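Local coordinates for putative pyrroline carboxylate reductase (Streptococcus pyogenes, PDB 2AHR) that catalyses the NAD(P)H-dependent reduction of 1-pyrroline-5-carboxylate to L-proline, the final step of proline biosynthesis, at the interface of chains A and B. Numbering follows the deposited sequence. Chains: chain A/B, putative pyrroline carboxylate reductase.

Contact 1: the interface of chains A and B. Residues chain A 228, 231; chain B 91, 162, 167, 252, 255-256, 259.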
loop_
_atom_site.group_PDB
_atom_site.type_symbol
_atom_site.label_atom_id
_atom_site.label_comp_id
_atom_site.label_asym_id
_atom_site.label_seq_id
_atom_site.Cartn_x
_atom_site.Cartn_y
_atom_site.Cartn_z
ATOM N N THR A 228 19.875 19.112 -5.101
ATOM C CA THR A 228 18.723 18.612 -5.848
ATOM C C THR A 228 18.810 17.101 -6.013
ATOM O O THR A 228 17.814 16.395 -5.834
ATOM C CB THR A 228 18.575 19.296 -7.261
ATOM O OG1 THR A 228 19.722 18.998 -8.062
ATOM C CG2 THR A 228 18.440 20.834 -7.171
ATOM N N ALA A 231 17.834 14.944 -3.088
ATOM C CA ALA A 231 16.373 14.996 -2.967
ATOM C C ALA A 231 15.710 14.001 -3.923
ATOM O O ALA A 231 14.818 13.244 -3.525
ATOM C CB ALA A 231 15.852 16.402 -3.215
ATOM N N ALA B 91 22.687 24.986 -9.255
ATOM C CA ALA B 91 21.273 24.627 -9.308
ATOM C C ALA B 91 20.415 25.711 -8.651
ATOM O O ALA B 91 20.813 26.287 -7.646
ATOM C CB ALA B 91 21.047 23.305 -8.600
ATOM N N THR B 162 18.373 20.681 -15.210
ATOM C CA THR B 162 19.144 20.241 -14.033
ATOM C C THR B 162 18.818 18.784 -13.635
ATOM O O THR B 162 19.710 17.985 -13.372
ATOM C CB THR B 162 18.871 21.177 -12.814
ATOM O OG1 THR B 162 19.197 22.519 -13.176
ATOM C CG2 THR B 162 19.669 20.755 -11.557
ATOM N N SER B 167 21.398 15.957 -12.390
ATOM C CA SER B 167 21.133 14.961 -11.357
ATOM C C SER B 167 21.058 13.527 -11.870
ATOM O O SER B 167 21.404 12.592 -11.138
ATOM C CB SER B 167 19.813 15.294 -10.643
ATOM O OG SER B 167 19.939 16.534 -9.974
ATOM N N THR B 252 13.354 16.407 -7.567
ATOM C CA THR B 252 14.601 17.108 -7.944
ATOM C C THR B 252 14.290 18.567 -8.317
ATOM O O THR B 252 14.950 19.494 -7.871
ATOM C CB THR B 252 15.272 16.398 -9.111
ATOM O OG1 THR B 252 15.418 15.008 -8.787
ATOM C CG2 THR B 252 16.670 17.006 -9.427
ATOM N N LYS B 255 13.071 20.786 -5.320
ATOM C CA LYS B 255 14.247 21.236 -4.584
ATOM C C LYS B 255 14.939 22.389 -5.299
ATOM O O LYS B 255 15.351 23.374 -4.666
ATOM C CB LYS B 255 15.225 20.096 -4.364
ATOM C CG LYS B 255 16.454 20.500 -3.531
ATOM C CD LYS B 255 16.075 20.781 -2.063
ATOM C CE LYS B 255 17.249 21.460 -1.370
ATOM N NZ LYS B 255 17.009 21.589 0.084
ATOM N N ALA B 256 15.067 22.285 -6.613
ATOM C CA ALA B 256 15.720 23.361 -7.366
ATOM C C ALA B 256 14.908 24.648 -7.207
ATOM O O ALA B 256 15.460 25.709 -6.932
ATOM C CB ALA B 256 15.867 22.980 -8.848
ATOM N N LEU B 259 15.468 26.178 -3.730
ATOM C CA LEU B 259 16.787 26.809 -3.564
ATOM C C LEU B 259 16.753 28.259 -4.066
ATOM O O LEU B 259 16.011 28.607 -4.997
ATOM C CB LEU B 259 17.889 26.034 -4.284
ATOM C CG LEU B 259 18.264 24.644 -3.770
ATOM C CD1 LEU B 259 19.258 23.996 -4.734
ATOM C CD2 LEU B 259 18.826 24.685 -2.328
ATOM O OXT LEU B 259 17.455 29.120 -3.537
#
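The hydroxyl of A:Thr228 reaches across the dimer interface to give its hydrogen to the hydroxyl of B:Ser167, with OG1 and OG 3.1 Å apart. Its OG1 sits between its own backbone N and carbonyl carbon (chi1 62°), and that rotation sends the oxygen towards helix 158-185 of B while CG2 turns towards the last turn of helix 241-258 and B:Ala91. The methyl CG2 packs against the CA of B:Ala256 at 3.7 Å, and the CB of B:Ala91 meets that same CG2 at 3.9 Å. The tip of B:Leu259 reaches it more distantly through CD1. On the oxygen's side, the CG2 methyl of B:Thr162 lies 3.9 Å from OG1. B:Thr252 comes in at about a right angle to A:Thr228, with its methyl CG2 3.7 Å from CB of A:Thr228. B:Lys255 contributes its aliphatic stem: CB touches the CB of A:Ala231, and CG rests 3.8 Å from the CA of A:Thr228. The lysine chain bends at chi2 (69°) and carries its terminal amino group NZ away from the threonine. A:Thr228 thus sits at the first turn of helix 228-239 with both branches of its side chain engaged by B. Because B:Ala91 also takes part in binding NADP, this seat ties the glycine-rich approach to helix 228-239 of one subunit to the coenzyme site of the other, and probably shapes a shared active site.

Contact 2: the interface of chains A and B. Residues chain A 228-229, 232-233; chain B 167, 170-171, 252.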
loop_
_atom_site.group_PDB
_atom_site.type_symbol
_atom_site.label_atom_id
_atom_site.label_comp_id
_atom_site.label_asym_id
_atom_site.label_seq_id
_atom_site.Cartn_x
_atom_site.Cartn_y
_atom_site.Cartn_z
ATOM N N THR A 228 19.875 19.112 -5.101
ATOM C CA THR A 228 18.723 18.612 -5.848
ATOM C C THR A 228 18.810 17.101 -6.013
ATOM O O THR A 228 17.814 16.395 -5.834
ATOM C CB THR A 228 18.575 19.296 -7.261
ATOM O OG1 THR A 228 19.722 18.998 -8.062
ATOM C CG2 THR A 228 18.440 20.834 -7.171
ATOM N N THR A 229 19.994 16.609 -6.372
ATOM C CA THR A 229 20.191 15.188 -6.676
ATOM C C THR A 229 19.880 14.275 -5.507
ATOM O O THR A 229 19.288 13.232 -5.708
ATOM C CB THR A 229 21.617 14.889 -7.175
ATOM O OG1 THR A 229 21.933 15.756 -8.269
ATOM C CG2 THR A 229 21.728 13.432 -7.644
ATOM N N GLY A 232 16.160 13.979 -5.175
ATOM C CA GLY A 232 15.621 13.011 -6.119
ATOM C C GLY A 232 16.005 11.581 -5.780
ATOM O O GLY A 232 15.195 10.663 -5.955
ATOM N N LEU A 233 17.234 11.386 -5.275
ATOM C CA LEU A 233 17.722 10.040 -4.951
ATOM C C LEU A 233 16.901 9.419 -3.826
ATOM O O LEU A 233 16.584 8.240 -3.882
ATOM C CB LEU A 233 19.198 10.057 -4.562
ATOM C CG LEU A 233 19.837 8.674 -4.420
ATOM C CD1 LEU A 233 20.283 8.152 -5.800
ATOM C CD2 LEU A 233 21.020 8.700 -3.414
ATOM N N SER B 167 21.398 15.957 -12.390
ATOM C CA SER B 167 21.133 14.961 -11.357
ATOM C C SER B 167 21.058 13.527 -11.870
ATOM O O SER B 167 21.404 12.592 -11.138
ATOM C CB SER B 167 19.813 15.294 -10.643
ATOM O OG SER B 167 19.939 16.534 -9.974
ATOM N N ALA B 170 23.316 10.237 -11.352
ATOM C CA ALA B 170 23.141 9.509 -10.078
ATOM C C ALA B 170 21.999 8.517 -10.177
ATOM O O ALA B 170 22.085 7.425 -9.642
ATOM C CB ALA B 170 22.897 10.469 -8.930
ATOM N N TYR B 171 20.932 8.892 -10.879
ATOM C CA TYR B 171 19.778 7.997 -11.050
ATOM C C TYR B 171 20.096 6.838 -12.006
ATOM O O TYR B 171 19.670 5.707 -11.777
ATOM C CB TYR B 171 18.521 8.775 -11.490
ATOM C CG TYR B 171 18.296 10.046 -10.697
ATOM C CD1 TYR B 171 18.748 10.164 -9.364
ATOM C CD2 TYR B 171 17.607 11.124 -11.249
ATOM C CE1 TYR B 171 18.552 11.336 -8.635
ATOM C CE2 TYR B 171 17.392 12.310 -10.516
ATOM C CZ TYR B 171 17.871 12.402 -9.214
ATOM O OH TYR B 171 17.677 13.561 -8.480
ATOM N N THR B 252 13.354 16.407 -7.567
ATOM C CA THR B 252 14.601 17.108 -7.944
ATOM C C THR B 252 14.290 18.567 -8.317
ATOM O O THR B 252 14.950 19.494 -7.871
ATOM C CB THR B 252 15.272 16.398 -9.111
ATOM O OG1 THR B 252 15.418 15.008 -8.787
ATOM C CG2 THR B 252 16.670 17.006 -9.427
#
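A:Thr229 and B:Ser167 meet hydroxyl to hydroxyl, OG1 to OG at 2.7 Å, in a hydrogen bond whose direction cannot be read from the model. The same serine OG also takes the hydrogen of A:Thr228, so two successive threonines of chain A grip one hydroxyl of B. The other branch of A:Thr229, its methyl CG2, lies anti to the backbone N (chi1 of OG1 -53°) and presses closely on the CB of B:Ala170, 3.4 Å away. B:Tyr171 approaches the carbonyl of A:Thr229: its phenol OH donates to that O at 3.2 Å. The phenol comes from the side (107° at the oxygen, tilted 22° from the carbonyl plane), a second partner for an O already 2.8 Å from the N of A:Leu233 within the helix; this oxygen lies at the ring's edge, in its plane. A:Gly232, lacking a side chain, lets the phenol settle beside its CA, and CE1 of the ring runs on to A:Leu233, 4.0 Å from its CA. In the second shell, the OG1 of B:Thr252 hydrogen-bonds the OH of B:Tyr171 at 2.7 Å, which would limit the swing of the phenol. The backbone O of B:Ser167 lies 3.8 Å above one face of the ring, over its centre. Helices 158-185 and 241-258 of B are thereby joined to each other and clasped to helix 228-239 of A, which holds the dimer together beside its likely catalytic cleft.

Contact 3: the interface of chains A and B. Residues chain A 122-123, 149, 151; chain B 195-196, 199-200.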
loop_
_atom_site.group_PDB
_atom_site.type_symbol
_atom_site.label_atom_id
_atom_site.label_comp_id
_atom_site.label_asym_id
_atom_site.label_seq_id
_atom_site.Cartn_x
_atom_site.Cartn_y
_atom_site.Cartn_z
ATOM N N SER A 122 26.561 -6.298 -29.124
ATOM C CA SER A 122 25.839 -7.210 -28.263
ATOM C C SER A 122 26.736 -7.627 -27.098
ATOM O O SER A 122 27.962 -7.631 -27.225
ATOM C CB SER A 122 25.395 -8.423 -29.075
ATOM O OG SER A 122 24.839 -9.433 -28.269
ATOM N N SER A 123 26.130 -7.923 -25.954
ATOM C CA SER A 123 26.840 -8.616 -24.891
ATOM C C SER A 123 26.325 -10.047 -24.869
ATOM O O SER A 123 25.243 -10.309 -24.335
ATOM C CB SER A 123 26.623 -7.942 -23.535
ATOM O OG SER A 123 26.898 -6.555 -23.630
ATOM N N SER A 149 30.603 -8.321 -28.026
ATOM C CA SER A 149 31.533 -9.004 -27.133
ATOM C C SER A 149 30.978 -10.356 -26.679
ATOM O O SER A 149 29.762 -10.597 -26.735
ATOM C CB SER A 149 31.840 -8.137 -25.914
ATOM O OG SER A 149 32.583 -6.990 -26.281
ATOM N N PHE A 151 30.968 -13.437 -23.663
ATOM C CA PHE A 151 31.174 -13.816 -22.276
ATOM C C PHE A 151 31.094 -15.348 -22.110
ATOM O O PHE A 151 30.098 -15.971 -22.492
ATOM C CB PHE A 151 30.116 -13.146 -21.399
ATOM C CG PHE A 151 30.279 -11.654 -21.270
ATOM C CD1 PHE A 151 30.947 -11.106 -20.172
ATOM C CD2 PHE A 151 29.788 -10.796 -22.262
ATOM C CE1 PHE A 151 31.107 -9.718 -20.047
ATOM C CE2 PHE A 151 29.939 -9.413 -22.158
ATOM C CZ PHE A 151 30.597 -8.870 -21.053
ATOM N N GLU B 195 30.074 -5.401 -15.111
ATOM C CA GLU B 195 30.706 -5.302 -16.421
ATOM C C GLU B 195 29.672 -5.547 -17.541
ATOM O O GLU B 195 29.571 -4.765 -18.485
ATOM C CB GLU B 195 31.886 -6.276 -16.508
ATOM C CG GLU B 195 32.478 -6.403 -17.911
ATOM C CD GLU B 195 33.598 -7.433 -18.010
ATOM O OE1 GLU B 195 33.566 -8.484 -17.332
ATOM O OE2 GLU B 195 34.520 -7.184 -18.803
ATOM N N ILE B 196 28.888 -6.617 -17.390
ATOM C CA ILE B 196 27.827 -6.974 -18.342
ATOM C C ILE B 196 26.777 -5.854 -18.466
ATOM O O ILE B 196 26.449 -5.418 -19.590
ATOM C CB ILE B 196 27.121 -8.291 -17.926
ATOM C CG1 ILE B 196 28.101 -9.469 -17.962
ATOM C CG2 ILE B 196 25.847 -8.554 -18.773
ATOM C CD1 ILE B 196 27.592 -10.680 -17.154
ATOM N N GLN B 199 28.100 -2.402 -19.973
ATOM C CA GLN B 199 28.360 -2.560 -21.402
ATOM C C GLN B 199 27.044 -2.583 -22.187
ATOM O O GLN B 199 26.957 -2.015 -23.283
ATOM C CB GLN B 199 29.149 -3.854 -21.624
ATOM C CG GLN B 199 29.455 -4.144 -23.089
ATOM C CD GLN B 199 30.162 -5.485 -23.278
ATOM O OE1 GLN B 199 31.278 -5.688 -22.751
ATOM N NE2 GLN B 199 29.535 -6.397 -24.039
ATOM N N THR B 200 26.020 -3.215 -21.602
ATOM C CA THR B 200 24.682 -3.260 -22.202
ATOM C C THR B 200 24.000 -1.878 -22.221
ATOM O O THR B 200 23.471 -1.463 -23.254
ATOM C CB THR B 200 23.793 -4.347 -21.538
ATOM O OG1 THR B 200 24.438 -5.615 -21.682
ATOM C CG2 THR B 200 22.432 -4.432 -22.190
#
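B:Gln199, A:Phe151 and A:Ser123 bury most of the surface here, and the glutamine amide touches both of the others, the serine and the ring lying roughly at right angles from its nitrogen. Its chain leaves helix 190-210 with CG anti to the backbone N (chi1 179°) and stays extended, which carries the amide across to the strands of chain A. There NE2 donates to the hydroxyl OG of A:Ser123 at 2.7 Å. The bond is short but bent, 126° at the hydrogen, and the serine oxygen stands 37° out of the amide plane. That same NE2 also lies in the plane of the A:Phe151 ring, at its edge, 3.6 Å from CE2. Over one face of the ring, towards the rim, comes CG1 of B:Ile196, 3.7 Å from CE1. The carboxylate of B:Glu195 stands almost upright against the ring, its CD 3.9 Å from CE1. B:Thr200 gives its hydrogen to the carbonyl O of B:Ile196, its OG1 at 2.9 Å, and makes at best a weak bond to A:Ser123. CB of A:Ser149 closes in on the glutamine amide. The patch packs helix 190-210 of one subunit on strands 122-128 and 148-152 of the other, as expected of a domain-swapped dimer.

Contact 4: the interface of chains A and B. Residues chain A 115-116, 118-119, 173; chain B 203-204, 207-208.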
loop_
_atom_site.group_PDB
_atom_site.type_symbol
_atom_site.label_atom_id
_atom_site.label_comp_id
_atom_site.label_asym_id
_atom_site.label_seq_id
_atom_site.Cartn_x
_atom_site.Cartn_y
_atom_site.Cartn_z
HETATM N N MSE A 115 19.759 -7.082 -28.567
HETATM C CA MSE A 115 19.419 -6.318 -29.786
HETATM C C MSE A 115 20.554 -5.381 -30.268
HETATM O O MSE A 115 20.538 -4.883 -31.411
HETATM C CB MSE A 115 18.104 -5.533 -29.573
HETATM C CG MSE A 115 17.336 -5.139 -30.882
HETATM SE SE MSE A 115 16.930 -6.457 -32.080
HETATM C CE MSE A 115 15.908 -7.574 -31.118
ATOM N N ASN A 116 21.529 -5.149 -29.385
ATOM C CA ASN A 116 22.677 -4.302 -29.672
ATOM C C ASN A 116 23.610 -4.924 -30.719
ATOM O O ASN A 116 24.477 -4.247 -31.284
ATOM C CB ASN A 116 23.376 -3.926 -28.369
ATOM C CG ASN A 116 22.472 -3.134 -27.449
ATOM O OD1 ASN A 116 21.671 -2.328 -27.912
ATOM N ND2 ASN A 116 22.551 -3.391 -26.157
ATOM N N GLN A 118 22.694 -5.219 -33.500
ATOM C CA GLN A 118 22.397 -4.331 -34.635
ATOM C C GLN A 118 23.481 -3.314 -34.914
ATOM O O GLN A 118 23.634 -2.878 -36.067
ATOM C CB GLN A 118 21.106 -3.553 -34.429
ATOM C CG GLN A 118 19.862 -4.395 -34.566
ATOM C CD GLN A 118 18.612 -3.559 -34.437
ATOM O OE1 GLN A 118 18.566 -2.613 -33.653
ATOM N NE2 GLN A 118 17.596 -3.893 -35.211
ATOM N N ILE A 119 24.201 -2.911 -33.867
ATOM C CA ILE A 119 25.335 -1.991 -34.049
ATOM C C ILE A 119 26.637 -2.716 -33.738
ATOM O O ILE A 119 27.678 -2.085 -33.495
ATOM C CB ILE A 119 25.195 -0.699 -33.217
ATOM C CG1 ILE A 119 24.999 -1.035 -31.717
ATOM C CG2 ILE A 119 24.039 0.135 -33.768
ATOM C CD1 ILE A 119 25.317 0.092 -30.760
ATOM N N TYR A 173 15.487 0.939 -21.828
ATOM C CA TYR A 173 14.681 1.831 -22.663
ATOM C C TYR A 173 13.438 2.362 -21.929
ATOM O O TYR A 173 13.043 3.515 -22.105
ATOM C CB TYR A 173 14.313 1.179 -24.013
ATOM C CG TYR A 173 15.518 0.926 -24.932
ATOM C CD1 TYR A 173 16.481 1.909 -25.156
ATOM C CD2 TYR A 173 15.682 -0.300 -25.575
ATOM C CE1 TYR A 173 17.581 1.674 -25.986
ATOM C CE2 TYR A 173 16.791 -0.550 -26.406
ATOM C CZ TYR A 173 17.727 0.439 -26.611
ATOM O OH TYR A 173 18.804 0.198 -27.439
ATOM N N ALA B 203 25.810 0.236 -24.887
ATOM C CA ALA B 203 25.424 -0.168 -26.245
ATOM C C ALA B 203 23.962 0.158 -26.596
ATOM O O ALA B 203 23.664 0.609 -27.718
ATOM C CB ALA B 203 25.674 -1.615 -26.420
ATOM N N SER B 204 23.056 -0.088 -25.639
ATOM C CA SER B 204 21.638 0.245 -25.781
ATOM C C SER B 204 21.441 1.725 -26.082
ATOM O O SER B 204 20.735 2.086 -27.037
ATOM C CB SER B 204 20.861 -0.081 -24.483
ATOM O OG SER B 204 20.836 -1.469 -24.262
ATOM N N ASN B 207 22.719 2.478 -29.575
ATOM C CA ASN B 207 21.781 1.996 -30.590
ATOM C C ASN B 207 20.590 2.951 -30.716
ATOM O O ASN B 207 20.164 3.332 -31.825
ATOM C CB ASN B 207 21.311 0.579 -30.257
ATOM C CG ASN B 207 20.736 -0.191 -31.480
ATOM O OD1 ASN B 207 20.289 -1.329 -31.334
ATOM N ND2 ASN B 207 20.793 0.394 -32.655
ATOM N N LEU B 208 20.066 3.363 -29.572
ATOM C CA LEU B 208 18.974 4.322 -29.585
ATOM C C LEU B 208 19.356 5.635 -30.287
ATOM O O LEU B 208 18.607 6.144 -31.127
ATOM C CB LEU B 208 18.487 4.587 -28.173
ATOM C CG LEU B 208 17.334 5.588 -28.061
ATOM C CD1 LEU B 208 16.081 5.057 -28.740
ATOM C CD2 LEU B 208 17.121 5.860 -26.589
HETATM O O HOH W 1 19.174 -2.190 -28.690
HETATM O O HOH W 2 19.374 -0.137 -34.654
#
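A:Tyr173 and A:Asn116 seize B:Ser204 from two sides, where helix 190-210 of one pyrroline-5-carboxylate reductase subunit, in the dimerisation region of the family, meets the 3-10 helix 115-119 and helix 158-185 of its mate. The packing is close here. The phenol OH of A:Tyr173 donates to the backbone O of B:Ser204 at 2.7 Å; that oxygen lies at the edge of the ring, in its plane, while the phenol is tilted 28° from the carbonyl plane. The amide ND2 of A:Asn116 gives a nearly straight bond to the serine OG, 3.2 Å long and 167° at the hydrogen, with the oxygen in the amide plane. Behind it the amide carbon CG rests 3.7 Å from CB of B:Ala203, and CE1 of A:Tyr173 slides past CB of B:Leu208. Around B:Asn207, the residue with most surface hidden, direct bonds give way to water bridges. One water hydrogen-bonds OD1 of A:Asn116 at 2.6 Å, the phenol of A:Tyr173 and OD1 of B:Asn207. Another joins ND2 of B:Asn207 to OE1 of A:Gln118, 2.8 Å from the latter. As modelled, that OE1 faces OD1 of B:Asn207 at 3.2 Å, a pair of acceptors; one of the two amides, whose planes are steeply inclined, is probably turned over, and the assignment of both is doubtful. CG2 of A:Ile119 flanks the asparagine amide, 3.4 Å from ND2 as modelled.

The patches fall into two pairs. Contact 1 and contact 2 have C-alpha centres about 7 Å apart and share A:Thr228, B:Ser167 and B:Thr252, so they form one continuous seat for helix 228-239 of chain A. Contact 3 and contact 4 lie about 11 Å apart between C-alpha centres, along helix 190-210 of chain B, which packs on chain A. The pairs are separated by 26 to 33 Å between C-alpha centres. Helix 158-185 serves both, from chain B in contacts 1 and 2 and from chain A in contact 4. With the two-fold twin of each, the subunits embrace over a long span, in keeping with domain swapping within the ten-chain assembly.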